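Local coordinates for 150aa long hypothetical histidine triad nucleotide-binding protein (Sulfolobus tokodaii, PDB 2EO4), which belongs to the histidine triad (HIT) family, binds zinc, and probably acts as a nucleotide hydrolase, perhaps with adenylylsulfatase activity, at residues D76-L81 with V97-T102; V31-T36 with P101-D106; L26-V31 with E123-L128; A72-G77 with D106-F111. One frame throughout, in Å; residues are numbered along the deposited sequence.

Contact 1 (D76-L81 with V97-T102); sequences DGLRLL and VHIIPT. With PO4 (phosphate ion), chain C.
Gly77 to Leu81 and Val97 to Thr102 pair as antiparallel strands, their axes 4.5 Å apart at closest approach, and the ladder opens with a classic beta bulge in which Asp76 N and Gly77 N both donate to Thr102 O. On one face Leu80 and Ile99 lie side by side, Leu80 CD2 meeting Ile99 CG1 at 3.7 Å, while CD2 of Leu78 reaches over Pro101. On the other face CD1 of Ile100 sits over the centre of the Arg79 guanidinium, 4.1 Å above its plane. Leu81 CG takes the crowded position between N and C (chi1 67°), and its CD2 packs 3.6 Å from CB of His98. Val97 and His98 lie in the predicted histidine triad motif, and His98 NE2 donates nearly straight to O2 of a phosphate, probably from the crystallisation liquor, at 3.0 Å; the ion also bonds His96, the predicted nucleotidylated histidine. Ser66 of helix 52-72 touches Leu78, Leu80 and Ile99, strand 36-40 flanks 97-102, and strand 77-84 continues the sheet into the second subunit.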
loop_
_atom_site.group_PDB
_atom_site.type_symbol
_atom_site.label_atom_id
_atom_site.label_comp_id
_atom_site.label_asym_id
_atom_site.label_seq_id
_atom_site.Cartn_x
_atom_site.Cartn_y
_atom_site.Cartn_z
ATOM N N ASP A 76 -6.496 -15.604 -5.897
ATOM C CA ASP A 76 -5.830 -16.320 -4.818
ATOM C C ASP A 76 -5.028 -15.320 -4.000
ATOM O O ASP A 76 -4.690 -15.569 -2.843
ATOM C CB ASP A 76 -4.903 -17.390 -5.383
ATOM C CG ASP A 76 -5.665 -18.493 -6.081
ATOM O OD1 ASP A 76 -6.589 -19.043 -5.446
ATOM O OD2 ASP A 76 -5.348 -18.798 -7.247
ATOM N N GLY A 77 -4.728 -14.183 -4.616
ATOM C CA GLY A 77 -3.974 -13.157 -3.925
ATOM C C GLY A 77 -4.215 -11.783 -4.515
ATOM O O GLY A 77 -4.904 -11.638 -5.527
ATOM N N LEU A 78 -3.647 -10.770 -3.870
ATOM C CA LEU A 78 -3.782 -9.390 -4.325
ATOM C C LEU A 78 -2.522 -8.625 -3.964
ATOM O O LEU A 78 -1.942 -8.849 -2.906
ATOM C CB LEU A 78 -4.952 -8.692 -3.632
ATOM C CG LEU A 78 -6.368 -9.260 -3.752
ATOM C CD1 LEU A 78 -7.271 -8.509 -2.776
ATOM C CD2 LEU A 78 -6.875 -9.130 -5.180
ATOM N N ARG A 79 -2.113 -7.730 -4.857
ATOM C CA ARG A 79 -0.957 -6.871 -4.632
ATOM C C ARG A 79 -1.537 -5.472 -4.436
ATOM O O ARG A 79 -2.257 -4.985 -5.304
ATOM C CB ARG A 79 -0.041 -6.840 -5.864
ATOM C CG ARG A 79 0.600 -8.163 -6.261
ATOM C CD ARG A 79 1.146 -8.087 -7.690
ATOM N NE ARG A 79 2.072 -6.969 -7.875
ATOM C CZ ARG A 79 2.439 -6.486 -9.059
ATOM N NH1 ARG A 79 1.963 -7.021 -10.177
ATOM N NH2 ARG A 79 3.280 -5.460 -9.127
ATOM N N LEU A 80 -1.247 -4.841 -3.300
ATOM C CA LEU A 80 -1.721 -3.483 -3.037
ATOM C C LEU A 80 -0.509 -2.562 -3.052
ATOM O O LEU A 80 0.506 -2.863 -2.422
ATOM C CB LEU A 80 -2.380 -3.376 -1.663
ATOM C CG LEU A 80 -3.540 -4.318 -1.356
ATOM C CD1 LEU A 80 -4.200 -3.885 -0.056
ATOM C CD2 LEU A 80 -4.526 -4.314 -2.499
ATOM N N LEU A 81 -0.600 -1.450 -3.767
ATOM C CA LEU A 81 0.536 -0.541 -3.793
ATOM C C LEU A 81 0.187 0.879 -4.181
ATOM O O LEU A 81 -0.835 1.145 -4.812
ATOM C CB LEU A 81 1.615 -1.053 -4.747
ATOM C CG LEU A 81 1.275 -1.079 -6.240
ATOM C CD1 LEU A 81 2.555 -0.977 -7.056
ATOM C CD2 LEU A 81 0.524 -2.356 -6.579
ATOM N N VAL A 97 -4.453 3.964 -4.849
ATOM C CA VAL A 97 -3.910 2.680 -4.428
ATOM C C VAL A 97 -4.299 1.643 -5.465
ATOM O O VAL A 97 -5.468 1.535 -5.833
ATOM C CB VAL A 97 -4.491 2.252 -3.062
ATOM C CG1 VAL A 97 -4.017 0.845 -2.707
ATOM C CG2 VAL A 97 -4.055 3.240 -1.987
ATOM N N HIS A 98 -3.312 0.895 -5.944
ATOM C CA HIS A 98 -3.555 -0.153 -6.927
ATOM C C HIS A 98 -3.946 -1.445 -6.218
ATOM O O HIS A 98 -3.355 -1.796 -5.204
ATOM C CB HIS A 98 -2.278 -0.463 -7.719
ATOM C CG HIS A 98 -1.791 0.662 -8.576
ATOM N ND1 HIS A 98 -2.097 0.759 -9.915
ATOM C CD2 HIS A 98 -0.979 1.709 -8.298
ATOM C CE1 HIS A 98 -1.492 1.817 -10.428
ATOM N NE2 HIS A 98 -0.807 2.411 -9.467
ATOM N N ILE A 99 -4.944 -2.141 -6.762
ATOM C CA ILE A 99 -5.344 -3.447 -6.252
ATOM C C ILE A 99 -5.192 -4.308 -7.501
ATOM O O ILE A 99 -5.985 -4.203 -8.441
ATOM C CB ILE A 99 -6.814 -3.505 -5.781
ATOM C CG1 ILE A 99 -7.040 -2.530 -4.625
ATOM C CG2 ILE A 99 -7.137 -4.928 -5.289
ATOM C CD1 ILE A 99 -8.508 -2.458 -4.162
ATOM N N ILE A 100 -4.157 -5.141 -7.509
ATOM C CA ILE A 100 -3.848 -5.999 -8.647
ATOM C C ILE A 100 -4.019 -7.472 -8.275
ATOM O O ILE A 100 -3.225 -8.029 -7.519
ATOM C CB ILE A 100 -2.392 -5.751 -9.111
ATOM C CG1 ILE A 100 -2.214 -4.268 -9.457
ATOM C CG2 ILE A 100 -2.063 -6.627 -10.320
ATOM C CD1 ILE A 100 -0.775 -3.870 -9.778
ATOM N N PRO A 101 -5.069 -8.119 -8.802
ATOM C CA PRO A 101 -5.337 -9.532 -8.510
ATOM C C PRO A 101 -4.304 -10.507 -9.062
ATOM O O PRO A 101 -3.714 -10.280 -10.119
ATOM C CB PRO A 101 -6.713 -9.764 -9.140
ATOM C CG PRO A 101 -7.349 -8.396 -9.109
ATOM C CD PRO A 101 -6.192 -7.520 -9.543
ATOM N N THR A 102 -4.098 -11.599 -8.337
ATOM C CA THR A 102 -3.167 -12.632 -8.763
ATOM C C THR A 102 -3.822 -13.995 -8.569
ATOM O O THR A 102 -4.777 -14.131 -7.802
ATOM C CB THR A 102 -1.843 -12.589 -7.957
ATOM O OG1 THR A 102 -2.103 -12.848 -6.572
ATOM C CG2 THR A 102 -1.179 -11.226 -8.096
HETATM P P PO4 C . 0.872 5.142 -10.901
HETATM O O1 PO4 C . -0.460 4.664 -11.341
HETATM O O2 PO4 C . 1.170 4.621 -9.543
HETATM O O3 PO4 C . 1.907 4.655 -11.860
HETATM O O4 PO4 C . 0.881 6.631 -10.873
#

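Contact 2 (V31-T36 with P101-D106); sequences VSLGHT and PTWEGD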
loop_
_atom_site.group_PDB
_atom_site.type_symbol
_atom_site.label_atom_id
_atom_site.label_comp_id
_atom_site.label_asym_id
_atom_site.label_seq_id
_atom_site.Cartn_x
_atom_site.Cartn_y
_atom_site.Cartn_z
ATOM N N VAL A 31 -3.041 -4.371 -15.411
ATOM C CA VAL A 31 -1.888 -5.262 -15.355
ATOM C C VAL A 31 -2.424 -6.689 -15.311
ATOM O O VAL A 31 -1.828 -7.613 -15.867
ATOM C CB VAL A 31 -1.048 -4.995 -14.087
ATOM C CG1 VAL A 31 -0.078 -6.143 -13.841
ATOM C CG2 VAL A 31 -0.291 -3.688 -14.243
ATOM N N SER A 32 -3.553 -6.859 -14.632
ATOM C CA SER A 32 -4.193 -8.162 -14.519
ATOM C C SER A 32 -5.700 -7.950 -14.479
ATOM O O SER A 32 -6.180 -6.836 -14.255
ATOM C CB SER A 32 -3.731 -8.888 -13.250
ATOM O OG SER A 32 -4.260 -8.279 -12.085
ATOM N N LEU A 33 -6.445 -9.024 -14.702
ATOM C CA LEU A 33 -7.897 -8.955 -14.711
ATOM C C LEU A 33 -8.464 -8.442 -13.386
ATOM O O LEU A 33 -8.215 -9.020 -12.329
ATOM C CB LEU A 33 -8.471 -10.340 -15.022
ATOM C CG LEU A 33 -9.991 -10.428 -15.142
ATOM C CD1 LEU A 33 -10.375 -10.853 -16.558
ATOM C CD2 LEU A 33 -10.515 -11.423 -14.123
ATOM N N GLY A 34 -9.223 -7.351 -13.450
ATOM C CA GLY A 34 -9.812 -6.792 -12.244
ATOM C C GLY A 34 -8.992 -5.692 -11.585
ATOM O O GLY A 34 -9.388 -5.168 -10.546
ATOM N N HIS A 35 -7.852 -5.351 -12.186
ATOM C CA HIS A 35 -6.973 -4.299 -11.667
ATOM C C HIS A 35 -7.824 -3.052 -11.426
ATOM O O HIS A 35 -8.471 -2.540 -12.341
ATOM C CB HIS A 35 -5.863 -4.021 -12.693
ATOM C CG HIS A 35 -4.834 -3.027 -12.244
ATOM N ND1 HIS A 35 -3.724 -2.723 -13.004
ATOM C CD2 HIS A 35 -4.756 -2.250 -11.138
ATOM C CE1 HIS A 35 -3.008 -1.801 -12.386
ATOM N NE2 HIS A 35 -3.613 -1.495 -11.252
ATOM N N THR A 36 -7.814 -2.569 -10.187
ATOM C CA THR A 36 -8.612 -1.415 -9.794
ATOM C C THR A 36 -7.802 -0.384 -9.020
ATOM O O THR A 36 -6.803 -0.715 -8.382
ATOM C CB THR A 36 -9.801 -1.881 -8.923
ATOM O OG1 THR A 36 -10.661 -2.701 -9.718
ATOM C CG2 THR A 36 -10.591 -0.693 -8.368
ATOM N N PRO A 101 -5.069 -8.119 -8.802
ATOM C CA PRO A 101 -5.337 -9.532 -8.510
ATOM C C PRO A 101 -4.304 -10.507 -9.062
ATOM O O PRO A 101 -3.714 -10.280 -10.119
ATOM C CB PRO A 101 -6.713 -9.764 -9.140
ATOM C CG PRO A 101 -7.349 -8.396 -9.109
ATOM C CD PRO A 101 -6.192 -7.520 -9.543
ATOM N N THR A 102 -4.098 -11.599 -8.337
ATOM C CA THR A 102 -3.167 -12.632 -8.763
ATOM C C THR A 102 -3.822 -13.995 -8.569
ATOM O O THR A 102 -4.777 -14.131 -7.802
ATOM C CB THR A 102 -1.843 -12.589 -7.957
ATOM O OG1 THR A 102 -2.103 -12.848 -6.572
ATOM C CG2 THR A 102 -1.179 -11.226 -8.096
ATOM N N TRP A 103 -3.306 -14.995 -9.275
ATOM C CA TRP A 103 -3.823 -16.358 -9.187
ATOM C C TRP A 103 -2.648 -17.320 -9.198
ATOM O O TRP A 103 -1.610 -17.037 -9.797
ATOM C CB TRP A 103 -4.721 -16.673 -10.389
ATOM C CG TRP A 103 -5.959 -15.841 -10.463
ATOM C CD1 TRP A 103 -7.192 -16.154 -9.961
ATOM C CD2 TRP A 103 -6.082 -14.543 -11.052
ATOM N NE1 TRP A 103 -8.074 -15.128 -10.203
ATOM C CE2 TRP A 103 -7.419 -14.127 -10.871
ATOM C CE3 TRP A 103 -5.191 -13.690 -11.716
ATOM C CZ2 TRP A 103 -7.887 -12.893 -11.329
ATOM C CZ3 TRP A 103 -5.658 -12.459 -12.172
ATOM C CH2 TRP A 103 -6.994 -12.076 -11.974
ATOM N N GLU A 104 -2.807 -18.457 -8.538
ATOM C CA GLU A 104 -1.742 -19.444 -8.521
ATOM C C GLU A 104 -1.749 -20.170 -9.861
ATOM O O GLU A 104 -0.736 -20.717 -10.292
ATOM C CB GLU A 104 -1.940 -20.408 -7.350
ATOM C CG GLU A 104 -1.311 -19.886 -6.064
ATOM C CD GLU A 104 -1.838 -20.564 -4.821
ATOM O OE1 GLU A 104 -2.002 -21.800 -4.842
ATOM O OE2 GLU A 104 -2.078 -19.857 -3.817
ATOM N N GLY A 105 -2.899 -20.141 -10.527
ATOM C CA GLY A 105 -3.031 -20.772 -11.826
ATOM C C GLY A 105 -3.463 -19.751 -12.863
ATOM O O GLY A 105 -2.696 -18.855 -13.218
ATOM N N ASP A 106 -4.695 -19.884 -13.345
ATOM C CA ASP A 106 -5.247 -18.965 -14.338
ATOM C C ASP A 106 -6.562 -18.403 -13.807
ATOM O O ASP A 106 -7.202 -19.018 -12.953
ATOM C CB ASP A 106 -5.503 -19.698 -15.658
ATOM C CG ASP A 106 -4.240 -20.293 -16.251
ATOM O OD1 ASP A 106 -3.307 -19.524 -16.562
ATOM O OD2 ASP A 106 -4.182 -21.532 -16.406
#
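Ser32 holds OG between its backbone N and carbonyl carbon (chi1 71°), within hydrogen-bonding distance of Pro101, while chi1 -64° and chi2 -93° together bring CH2 of Trp103 to Leu33. Ser32 OG donates to a lone pair of Pro101 O in the carbonyl plane, at 2.9 Å. Ser32 to His35 form a type II beta turn whose Leu33 O lies at the indole edge, in its plane, 3.3 Å from CH2 of Trp103 and 3.4 Å from CG of Pro101. Leu33 CB also touches Trp103 CH2, the side chains crossing at about a right angle. Trp103 NE1 turns to Val73 O instead. The contact joins the loop between strands 22-26 and 36-40 to the end of strand 97-102 and the loop after it. An alanine in place of Ser32 would probably leave Pro101 O without this donor and let the turn shift against the strand end. One hydroxyl supplies the contact's hydrogen bond, whereas Leu33 O is buried among carbons with no polar partner in the model.

Contact 3 (L26-V31 with E123-L128); sequences LDKYPV and EYYELL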
loop_
_atom_site.group_PDB
_atom_site.type_symbol
_atom_site.label_atom_id
_atom_site.label_comp_id
_atom_site.label_asym_id
_atom_site.label_seq_id
_atom_site.Cartn_x
_atom_site.Cartn_y
_atom_site.Cartn_z
ATOM N N LEU A 26 -12.003 0.949 -12.296
ATOM C CA LEU A 26 -11.216 -0.058 -13.001
ATOM C C LEU A 26 -10.081 0.639 -13.739
ATOM O O LEU A 26 -10.274 1.714 -14.314
ATOM C CB LEU A 26 -12.078 -0.822 -14.017
ATOM C CG LEU A 26 -13.131 -1.788 -13.470
ATOM C CD1 LEU A 26 -13.920 -2.394 -14.625
ATOM C CD2 LEU A 26 -12.451 -2.878 -12.664
ATOM N N ASP A 27 -8.897 0.036 -13.706
ATOM C CA ASP A 27 -7.742 0.601 -14.400
ATOM C C ASP A 27 -8.012 0.443 -15.893
ATOM O O ASP A 27 -8.438 -0.627 -16.338
ATOM C CB ASP A 27 -6.469 -0.163 -14.012
ATOM C CG ASP A 27 -5.201 0.524 -14.501
ATOM O OD1 ASP A 27 -5.060 0.732 -15.724
ATOM O OD2 ASP A 27 -4.342 0.854 -13.659
ATOM N N LYS A 28 -7.781 1.500 -16.666
ATOM C CA LYS A 28 -8.022 1.439 -18.107
ATOM C C LYS A 28 -7.039 0.523 -18.843
ATOM O O LYS A 28 -7.389 -0.074 -19.857
ATOM C CB LYS A 28 -7.974 2.844 -18.719
ATOM C CG LYS A 28 -8.232 2.869 -20.227
ATOM C CD LYS A 28 -8.263 4.295 -20.774
ATOM C CE LYS A 28 -8.467 4.294 -22.285
ATOM N NZ LYS A 28 -8.556 5.668 -22.858
ATOM N N TYR A 29 -5.814 0.416 -18.334
ATOM C CA TYR A 29 -4.789 -0.435 -18.947
ATOM C C TYR A 29 -4.328 -1.409 -17.860
ATOM O O TYR A 29 -3.173 -1.383 -17.432
ATOM C CB TYR A 29 -3.610 0.428 -19.409
ATOM C CG TYR A 29 -4.000 1.588 -20.308
ATOM C CD1 TYR A 29 -4.146 1.416 -21.683
ATOM C CD2 TYR A 29 -4.213 2.860 -19.777
ATOM C CE1 TYR A 29 -4.494 2.486 -22.510
ATOM C CE2 TYR A 29 -4.560 3.935 -20.593
ATOM C CZ TYR A 29 -4.696 3.742 -21.957
ATOM O OH TYR A 29 -5.017 4.812 -22.765
ATOM N N PRO A 30 -5.229 -2.299 -17.419
ATOM C CA PRO A 30 -4.968 -3.290 -16.368
ATOM C C PRO A 30 -3.774 -4.222 -16.509
ATOM O O PRO A 30 -3.532 -4.791 -17.572
ATOM C CB PRO A 30 -6.283 -4.062 -16.295
ATOM C CG PRO A 30 -6.745 -4.046 -17.703
ATOM C CD PRO A 30 -6.496 -2.607 -18.108
ATOM N N VAL A 31 -3.041 -4.371 -15.411
ATOM C CA VAL A 31 -1.888 -5.262 -15.355
ATOM C C VAL A 31 -2.424 -6.689 -15.311
ATOM O O VAL A 31 -1.828 -7.613 -15.867
ATOM C CB VAL A 31 -1.048 -4.995 -14.087
ATOM C CG1 VAL A 31 -0.078 -6.143 -13.841
ATOM C CG2 VAL A 31 -0.291 -3.688 -14.243
ATOM N N GLU A 123 -16.496 -4.827 -23.482
ATOM C CA GLU A 123 -17.095 -5.932 -22.739
ATOM C C GLU A 123 -16.391 -6.239 -21.415
ATOM O O GLU A 123 -17.040 -6.585 -20.426
ATOM C CB GLU A 123 -17.116 -7.188 -23.613
ATOM C CG GLU A 123 -18.040 -7.101 -24.829
ATOM C CD GLU A 123 -17.726 -5.928 -25.747
ATOM O OE1 GLU A 123 -16.558 -5.791 -26.175
ATOM O OE2 GLU A 123 -18.653 -5.144 -26.047
ATOM N N TYR A 124 -15.068 -6.117 -21.402
ATOM C CA TYR A 124 -14.282 -6.376 -20.197
ATOM C C TYR A 124 -14.686 -5.457 -19.047
ATOM O O TYR A 124 -14.944 -5.912 -17.932
ATOM C CB TYR A 124 -12.790 -6.177 -20.487
ATOM C CG TYR A 124 -11.931 -6.025 -19.245
ATOM C CD1 TYR A 124 -11.445 -7.139 -18.564
ATOM C CD2 TYR A 124 -11.625 -4.760 -18.742
ATOM C CE1 TYR A 124 -10.671 -7.000 -17.410
ATOM C CE2 TYR A 124 -10.856 -4.607 -17.584
ATOM C CZ TYR A 124 -10.383 -5.732 -16.927
ATOM O OH TYR A 124 -9.619 -5.589 -15.791
ATOM N N TYR A 125 -14.728 -4.158 -19.326
ATOM C CA TYR A 125 -15.074 -3.166 -18.311
ATOM C C TYR A 125 -16.500 -3.318 -17.800
ATOM O O TYR A 125 -16.757 -3.180 -16.605
ATOM C CB TYR A 125 -14.877 -1.757 -18.872
ATOM C CG TYR A 125 -13.469 -1.507 -19.364
ATOM C CD1 TYR A 125 -12.442 -1.192 -18.474
ATOM C CD2 TYR A 125 -13.152 -1.646 -20.714
ATOM C CE1 TYR A 125 -11.128 -1.025 -18.921
ATOM C CE2 TYR A 125 -11.848 -1.484 -21.171
ATOM C CZ TYR A 125 -10.842 -1.177 -20.272
ATOM O OH TYR A 125 -9.548 -1.045 -20.723
ATOM N N GLU A 126 -17.428 -3.604 -18.704
ATOM C CA GLU A 126 -18.821 -3.751 -18.310
ATOM C C GLU A 126 -19.017 -4.961 -17.399
ATOM O O GLU A 126 -19.679 -4.866 -16.368
ATOM C CB GLU A 126 -19.704 -3.862 -19.556
ATOM C CG GLU A 126 -19.537 -2.686 -20.507
ATOM C CD GLU A 126 -20.442 -2.773 -21.718
ATOM O OE1 GLU A 126 -20.505 -3.859 -22.333
ATOM O OE2 GLU A 126 -21.080 -1.752 -22.058
ATOM N N LEU A 127 -18.428 -6.092 -17.770
ATOM C CA LEU A 127 -18.559 -7.304 -16.971
ATOM C C LEU A 127 -17.863 -7.201 -15.617
ATOM O O LEU A 127 -18.449 -7.524 -14.583
ATOM C CB LEU A 127 -18.003 -8.507 -17.732
ATOM C CG LEU A 127 -18.063 -9.836 -16.974
ATOM C CD1 LEU A 127 -19.505 -10.150 -16.598
ATOM C CD2 LEU A 127 -17.477 -10.942 -17.832
ATOM N N LEU A 128 -16.609 -6.760 -15.621
ATOM C CA LEU A 128 -15.864 -6.636 -14.373
ATOM C C LEU A 128 -16.545 -5.690 -13.398
ATOM O O LEU A 128 -16.615 -5.968 -12.203
ATOM C CB LEU A 128 -14.434 -6.158 -14.649
ATOM C CG LEU A 128 -13.390 -7.262 -14.833
ATOM C CD1 LEU A 128 -13.255 -8.046 -13.532
ATOM C CD2 LEU A 128 -13.795 -8.181 -15.976
HETATM O O HOH W 1 -9.261 -3.096 -14.977
#
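Tyr125 meets the 26-31 loop with its ring edge, Asp27 O and Lys28 O both lying near the ring plane, while CD2 of the adjacent Tyr124 sits over the centre of one face, 3.6 Å above it. The C-terminal helix 122-143 packs here on the loop joining strands 22-26 and 36-40 of the antiparallel sheet of this HIT-family protein. Tyr125 OH donates to Lys28 O at a short 2.5 Å and is also bonded to Gln120 N. The Tyr124 ring runs antiparallel beside Pro30, its OH 3.7 Å from CB of the proline. Leu26 extends CD1 to 3.5 Å from Tyr125 O and 3.8 Å from CB of Leu128, crossing Leu128 at about a right angle. Within the loop, Asp27 OD1 accepts from Tyr29 N, an Asx turn. Tyr124 OH, which is bonded to Gly34 N, also donates to a water at 2.6 Å that in turn donates to Asp27 O at 2.9 Å.

Contact 4 (A72-G77 with D106-F111); sequences AVKADG and DYPDIF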
loop_
_atom_site.group_PDB
_atom_site.type_symbol
_atom_site.label_atom_id
_atom_site.label_comp_id
_atom_site.label_asym_id
_atom_site.label_seq_id
_atom_site.Cartn_x
_atom_site.Cartn_y
_atom_site.Cartn_z
ATOM N N ALA A 72 -15.058 -11.523 -6.469
ATOM C CA ALA A 72 -15.565 -11.417 -7.835
ATOM C C ALA A 72 -14.754 -12.147 -8.902
ATOM O O ALA A 72 -15.323 -12.831 -9.751
ATOM C CB ALA A 72 -15.713 -9.945 -8.218
ATOM N N VAL A 73 -13.432 -12.004 -8.875
ATOM C CA VAL A 73 -12.600 -12.666 -9.875
ATOM C C VAL A 73 -11.954 -13.933 -9.330
ATOM O O VAL A 73 -11.100 -14.527 -9.982
ATOM C CB VAL A 73 -11.489 -11.723 -10.402
ATOM C CG1 VAL A 73 -12.112 -10.459 -10.971
ATOM C CG2 VAL A 73 -10.512 -11.388 -9.289
ATOM N N LYS A 74 -12.374 -14.344 -8.137
ATOM C CA LYS A 74 -11.841 -15.543 -7.491
ATOM C C LYS A 74 -10.317 -15.555 -7.484
ATOM O O LYS A 74 -9.680 -16.525 -7.897
ATOM C CB LYS A 74 -12.372 -16.800 -8.191
ATOM C CG LYS A 74 -13.871 -17.004 -8.023
ATOM C CD LYS A 74 -14.234 -17.180 -6.553
ATOM C CE LYS A 74 -15.742 -17.295 -6.354
ATOM N NZ LYS A 74 -16.450 -16.046 -6.751
ATOM N N ALA A 75 -9.734 -14.466 -7.001
ATOM C CA ALA A 75 -8.285 -14.351 -6.940
ATOM C C ALA A 75 -7.721 -15.112 -5.750
ATOM O O ALA A 75 -8.382 -15.257 -4.721
ATOM C CB ALA A 75 -7.886 -12.876 -6.849
ATOM N N ASP A 76 -6.496 -15.604 -5.897
ATOM C CA ASP A 76 -5.830 -16.320 -4.818
ATOM C C ASP A 76 -5.028 -15.320 -4.000
ATOM O O ASP A 76 -4.690 -15.569 -2.843
ATOM C CB ASP A 76 -4.903 -17.390 -5.383
ATOM C CG ASP A 76 -5.665 -18.493 -6.081
ATOM O OD1 ASP A 76 -6.589 -19.043 -5.446
ATOM O OD2 ASP A 76 -5.348 -18.798 -7.247
ATOM N N GLY A 77 -4.728 -14.183 -4.616
ATOM C CA GLY A 77 -3.974 -13.157 -3.925
ATOM C C GLY A 77 -4.215 -11.783 -4.515
ATOM O O GLY A 77 -4.904 -11.638 -5.527
ATOM N N ASP A 106 -4.695 -19.884 -13.345
ATOM C CA ASP A 106 -5.247 -18.965 -14.338
ATOM C C ASP A 106 -6.562 -18.403 -13.807
ATOM O O ASP A 106 -7.202 -19.018 -12.953
ATOM C CB ASP A 106 -5.503 -19.698 -15.658
ATOM C CG ASP A 106 -4.240 -20.293 -16.251
ATOM O OD1 ASP A 106 -3.307 -19.524 -16.562
ATOM O OD2 ASP A 106 -4.182 -21.532 -16.406
ATOM N N TYR A 107 -6.966 -17.238 -14.305
ATOM C CA TYR A 107 -8.215 -16.635 -13.854
ATOM C C TYR A 107 -9.419 -17.410 -14.393
ATOM O O TYR A 107 -9.329 -18.071 -15.427
ATOM C CB TYR A 107 -8.279 -15.159 -14.271
ATOM C CG TYR A 107 -8.149 -14.896 -15.754
ATOM C CD1 TYR A 107 -9.173 -15.237 -16.638
ATOM C CD2 TYR A 107 -7.007 -14.284 -16.272
ATOM C CE1 TYR A 107 -9.065 -14.973 -18.001
ATOM C CE2 TYR A 107 -6.887 -14.017 -17.634
ATOM C CZ TYR A 107 -7.920 -14.363 -18.492
ATOM O OH TYR A 107 -7.808 -14.098 -19.838
ATOM N N PRO A 108 -10.561 -17.337 -13.687
ATOM C CA PRO A 108 -11.820 -18.011 -14.030
ATOM C C PRO A 108 -12.172 -18.081 -15.516
ATOM O O PRO A 108 -11.820 -17.198 -16.298
ATOM C CB PRO A 108 -12.851 -17.227 -13.228
ATOM C CG PRO A 108 -12.098 -16.911 -11.981
ATOM C CD PRO A 108 -10.753 -16.459 -12.517
ATOM N N ASP A 109 -12.879 -19.146 -15.888
ATOM C CA ASP A 109 -13.298 -19.364 -17.268
ATOM C C ASP A 109 -14.345 -18.343 -17.694
ATOM O O ASP A 109 -14.375 -17.920 -18.851
ATOM C CB ASP A 109 -13.871 -20.776 -17.432
ATOM C CG ASP A 109 -12.864 -21.857 -17.097
ATOM O OD1 ASP A 109 -11.794 -21.894 -17.743
ATOM O OD2 ASP A 109 -13.141 -22.671 -16.190
ATOM N N ILE A 110 -15.203 -17.956 -16.754
ATOM C CA ILE A 110 -16.257 -16.983 -17.023
ATOM C C ILE A 110 -15.689 -15.775 -17.768
ATOM O O ILE A 110 -16.396 -15.107 -18.525
ATOM C CB ILE A 110 -16.923 -16.491 -15.710
ATOM C CG1 ILE A 110 -17.613 -17.656 -14.994
ATOM C CG2 ILE A 110 -17.944 -15.403 -16.017
ATOM C CD1 ILE A 110 -16.666 -18.695 -14.421
ATOM N N PHE A 111 -14.405 -15.508 -17.550
ATOM C CA PHE A 111 -13.731 -14.390 -18.197
ATOM C C PHE A 111 -13.091 -14.842 -19.500
ATOM O O PHE A 111 -12.518 -15.928 -19.574
ATOM C CB PHE A 111 -12.658 -13.825 -17.270
ATOM C CG PHE A 111 -13.189 -13.375 -15.946
ATOM C CD1 PHE A 111 -14.050 -12.289 -15.864
ATOM C CD2 PHE A 111 -12.843 -14.050 -14.781
ATOM C CE1 PHE A 111 -14.561 -11.879 -14.641
ATOM C CE2 PHE A 111 -13.349 -13.647 -13.550
ATOM C CZ PHE A 111 -14.210 -12.560 -13.479
#
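Val73 and Pro108 bring the two segments together, their CA atoms 6.8 Å apart, where the chain leaving helix 52-72 passes the loop that follows strand 97-102. Val73 is the first residue to leave helical torsions, and Lys74, at positive phi, is the C-prime residue of a Schellman motif; in the other segment, Pro108 to Phe111 make a type I beta turn. The pyrrolidine of Pro108 packs on the helix end, with CD 3.2 Å from Val73 O and CG 3.8 Å from CB of Lys74. Beyond CB the lysine bends at chi2 and chi4, and its NZ is bonded to Asp71 O. CG of Phe111 lies anti to its carbonyl carbon (chi1 -58°), and the phenyl crosses Val73 at about a right angle. Its CZ meets CG1 of Val73 at 3.9 Å and CE2 comes equally near Val73 CA, while Ala72 O stands at the ring edge, in the plane. Helix 122-143 extends this apolar cluster, Leu128 touching Val73 and Ile131 touching Phe111. An alanine at Phe111 would probably open a gap beside Val73 and weaken the hold of the turn on the helix end. No hydrogen bond joins the two segments; they are held by apolar contacts and by ring carbons set against the carbonyl oxygens Val73 O and Ala72 O, and Val73 O finds its donor in Trp103 NE1.

Pro101 and Thr102 belong to both contact 1 and contact 2, whose centres lie 8 Å apart, and the bond from Glu104 N to Asp76 OD2, 2.9 Å, ties them again. Contact 2 joins contact 3 through His35 O and Asp27 N, 2.9 Å apart, and contact 4 lies about 7 Å from contact 2 between centres. Leu128 CD1 of contact 3 packs 3.7 Å from Val73 CG1 of contact 4. Toward the phosphate, His98 of contact 1 shares a hydrogen bond with His35 of contact 2, and the side chain of Asp27 in contact 3 is about 6 Å from that of His96, the predicted active-site histidine. Contact 4 lies away from this pocket.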